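Local coordinates for amidase, hydantoinase/carbamoylase family (Burkholderia vietnamiensis, PDB 5I4M) that probably hydrolyses N-carbamoyl-L-amino acids or related non-peptide amides, as a two-zinc amidase of the peptidase M20 family, at the interface of chains A and B. Sequence-based numbering; all coordinates share one arbitrary frame. Chains: chain A/B, Amidase, hydantoinase/carbamoylase family.

The interface of chains A and B. Residues chain A 213-216, 377, 399; chain B 250, 252, 255.
Three side chains of chain B, B:Pro250, B:Pro252 and B:Arg255, lie against the loop A:Glu213 to A:Pro216, which follows strand 206-212 of chain A. No hydrogen bond or salt bridge crosses this patch; it closes by proline packing. The ring of B:Pro250 turns its CG toward the backbone carbonyl of A:Gln214, 3.2 Å from O. The same CG makes an apolar contact with A:Gln214 CB at 3.8 Å. B:Pro250 CD faces the backbone N of A:Ala377 at 3.8 Å, so two segments of chain A meet this ring, at CG and at CD. CG of A:Gln214 stands anti to its own carbonyl carbon (chi1 -56°), and the chain runs on extended, carrying the amide away from A:Pro216. At the far end of the loop, A:Pro216 and B:Pro252 meet tip to tip, CG to CG at 4.1 Å. A:Pro216 also reaches tip to tip toward the guanidinium of B:Arg255, its CB and CG to one face of that flat group and displaced from its centre, with CB 3.6 Å from NH1. That arginine, from 3-10 helix 253-255, is poorly ordered, so its tip is loosely placed; as modelled, its chain bends at chi3 (66°). A:Asp399 borders this end through its backbone. The patch and its two-fold twin probably help join the subunits, as in other M20 enzymes with a dimerisation domain. Because A:Gln214 belongs to the 3-phosphoglycerate site, B:Pro250 may also help shape the other subunit's active-site pocket.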
ATOM      1  N   GLU A 213      -1.548 -22.259 -20.446  1.00  9.47           N
ATOM      2  CA  GLU A 213      -1.486 -23.058 -19.222  1.00 12.03           C
ATOM      3  C   GLU A 213      -1.304 -22.195 -17.972  1.00 11.86           C
ATOM      4  O   GLU A 213      -1.893 -22.482 -16.919  1.00 10.97           O
ATOM      5  CB  GLU A 213      -0.349 -24.070 -19.315  1.00  9.50           C
ATOM      6  CG  GLU A 213      -0.240 -24.911 -18.045  1.00  8.73           C
ATOM      7  CD  GLU A 213       1.047 -25.702 -17.977  1.00 11.84           C
ATOM      8  OE1 GLU A 213       1.487 -26.022 -16.858  1.00 12.17           O
ATOM      9  OE2 GLU A 213       1.627 -25.983 -19.038  1.00 11.93           O
ATOM     10  N   GLN A 214      -0.459 -21.164 -18.059  1.00  9.78           N
ATOM     11  CA  GLN A 214      -0.059 -20.310 -16.942  1.00  9.64           C
ATOM     12  C   GLN A 214       0.829 -21.042 -15.945  1.00 11.71           C
ATOM     13  O   GLN A 214       1.021 -20.572 -14.818  1.00 15.15           O
ATOM     14  CB  GLN A 214      -1.277 -19.703 -16.235  1.00  6.54           C
ATOM     15  CG  GLN A 214      -2.157 -18.921 -17.198  1.00  6.89           C
ATOM     16  CD  GLN A 214      -3.372 -18.349 -16.519  1.00 12.38           C
ATOM     17  OE1 GLN A 214      -4.282 -19.088 -16.154  1.00  9.49           O
ATOM     18  NE2 GLN A 214      -3.400 -17.026 -16.350  1.00  8.47           N
ATOM     19  N   GLY A 215       1.371 -22.183 -16.352  1.00 10.19           N
ATOM     20  CA  GLY A 215       2.358 -22.913 -15.590  1.00 11.31           C
ATOM     21  C   GLY A 215       3.322 -23.605 -16.535  1.00 10.24           C
ATOM     22  O   GLY A 215       3.157 -23.554 -17.759  1.00 12.60           O
ATOM     23  N   PRO A 216       4.321 -24.297 -15.989  1.00 11.19           N
ATOM     24  CA  PRO A 216       5.477 -24.728 -16.788  1.00  8.96           C
ATOM     25  C   PRO A 216       5.394 -26.122 -17.391  1.00 10.87           C
ATOM     26  O   PRO A 216       6.334 -26.510 -18.093  1.00 11.53           O
ATOM     27  CB  PRO A 216       6.604 -24.677 -15.755  1.00  9.23           C
ATOM     28  CG  PRO A 216       5.914 -25.159 -14.495  1.00 12.27           C
ATOM     29  CD  PRO A 216       4.545 -24.494 -14.544  1.00 14.46           C
ATOM     30  N   ALA A 377      -5.287 -22.310 -12.503  1.00  8.24           N
ATOM     31  CA  ALA A 377      -6.038 -21.069 -12.399  1.00  6.68           C
ATOM     32  C   ALA A 377      -7.531 -21.348 -12.515  1.00  8.46           C
ATOM     33  O   ALA A 377      -7.957 -22.432 -12.925  1.00  9.11           O
ATOM     34  CB  ALA A 377      -5.615 -20.078 -13.487  1.00  7.42           C
ATOM     35  N   ASP A 399       8.380 -20.462 -20.108  1.00 13.93           N
ATOM     36  CA  ASP A 399       8.844 -20.529 -18.725  1.00 16.97           C
ATOM     37  C   ASP A 399       7.684 -20.644 -17.744  1.00 18.20           C
ATOM     38  O   ASP A 399       7.859 -20.458 -16.532  1.00 16.45           O
ATOM     39  CB  ASP A 399       9.734 -19.325 -18.380  1.00 18.63           C
ATOM     40  CG  ASP A 399      10.988 -19.263 -19.247  1.00 26.23           C
ATOM     41  OD1 ASP A 399      11.523 -20.334 -19.598  1.00 27.99           O
ATOM     42  OD2 ASP A 399      11.427 -18.149 -19.598  1.00 28.25           O
TER
ATOM     43  N   PRO B 250      -0.882 -21.308 -10.539  1.00  9.99           N
ATOM     44  CA  PRO B 250       0.012 -22.340 -11.084  1.00 11.64           C
ATOM     45  C   PRO B 250       1.495 -21.990 -11.152  1.00 10.60           C
ATOM     46  O   PRO B 250       2.226 -22.643 -11.900  1.00 12.79           O
ATOM     47  CB  PRO B 250      -0.553 -22.584 -12.494  1.00 10.81           C
ATOM     48  CG  PRO B 250      -1.350 -21.362 -12.817  1.00 10.26           C
ATOM     49  CD  PRO B 250      -1.884 -20.856 -11.524  1.00  9.88           C
ATOM     50  N   PRO B 252       4.658 -22.804  -9.378  1.00 13.88           N
ATOM     51  CA  PRO B 252       4.995 -23.776  -8.324  1.00 12.92           C
ATOM     52  C   PRO B 252       5.639 -23.092  -7.127  1.00 12.11           C
ATOM     53  O   PRO B 252       6.520 -22.246  -7.280  1.00 12.83           O
ATOM     54  CB  PRO B 252       5.966 -24.736  -9.023  1.00 16.75           C
ATOM     55  CG  PRO B 252       5.601 -24.638 -10.475  1.00 17.64           C
ATOM     56  CD  PRO B 252       5.232 -23.189 -10.682  1.00 13.68           C
ATOM     57  N   ARG B 255       9.600 -22.396  -6.601  1.00 16.33           N
ATOM     58  CA  ARG B 255      10.351 -21.524  -7.496  1.00 20.38           C
ATOM     59  C   ARG B 255       9.906 -20.066  -7.421  1.00 21.12           C
ATOM     60  O   ARG B 255      10.375 -19.239  -8.208  1.00 24.90           O
ATOM     61  CB  ARG B 255      10.251 -22.024  -8.940  1.00 24.01           C
ATOM     62  CG  ARG B 255       8.908 -21.758  -9.602  1.00 32.81           C
ATOM     63  CD  ARG B 255       8.947 -22.072 -11.102  1.00 40.58           C
ATOM     64  NE  ARG B 255       9.137 -23.498 -11.371  1.00 45.56           N
ATOM     65  CZ  ARG B 255       9.198 -24.026 -12.593  1.00 42.95           C
ATOM     66  NH1 ARG B 255       9.087 -23.240 -13.659  1.00 38.03           N
ATOM     67  NH2 ARG B 255       9.369 -25.337 -12.748  1.00 35.37           N
TER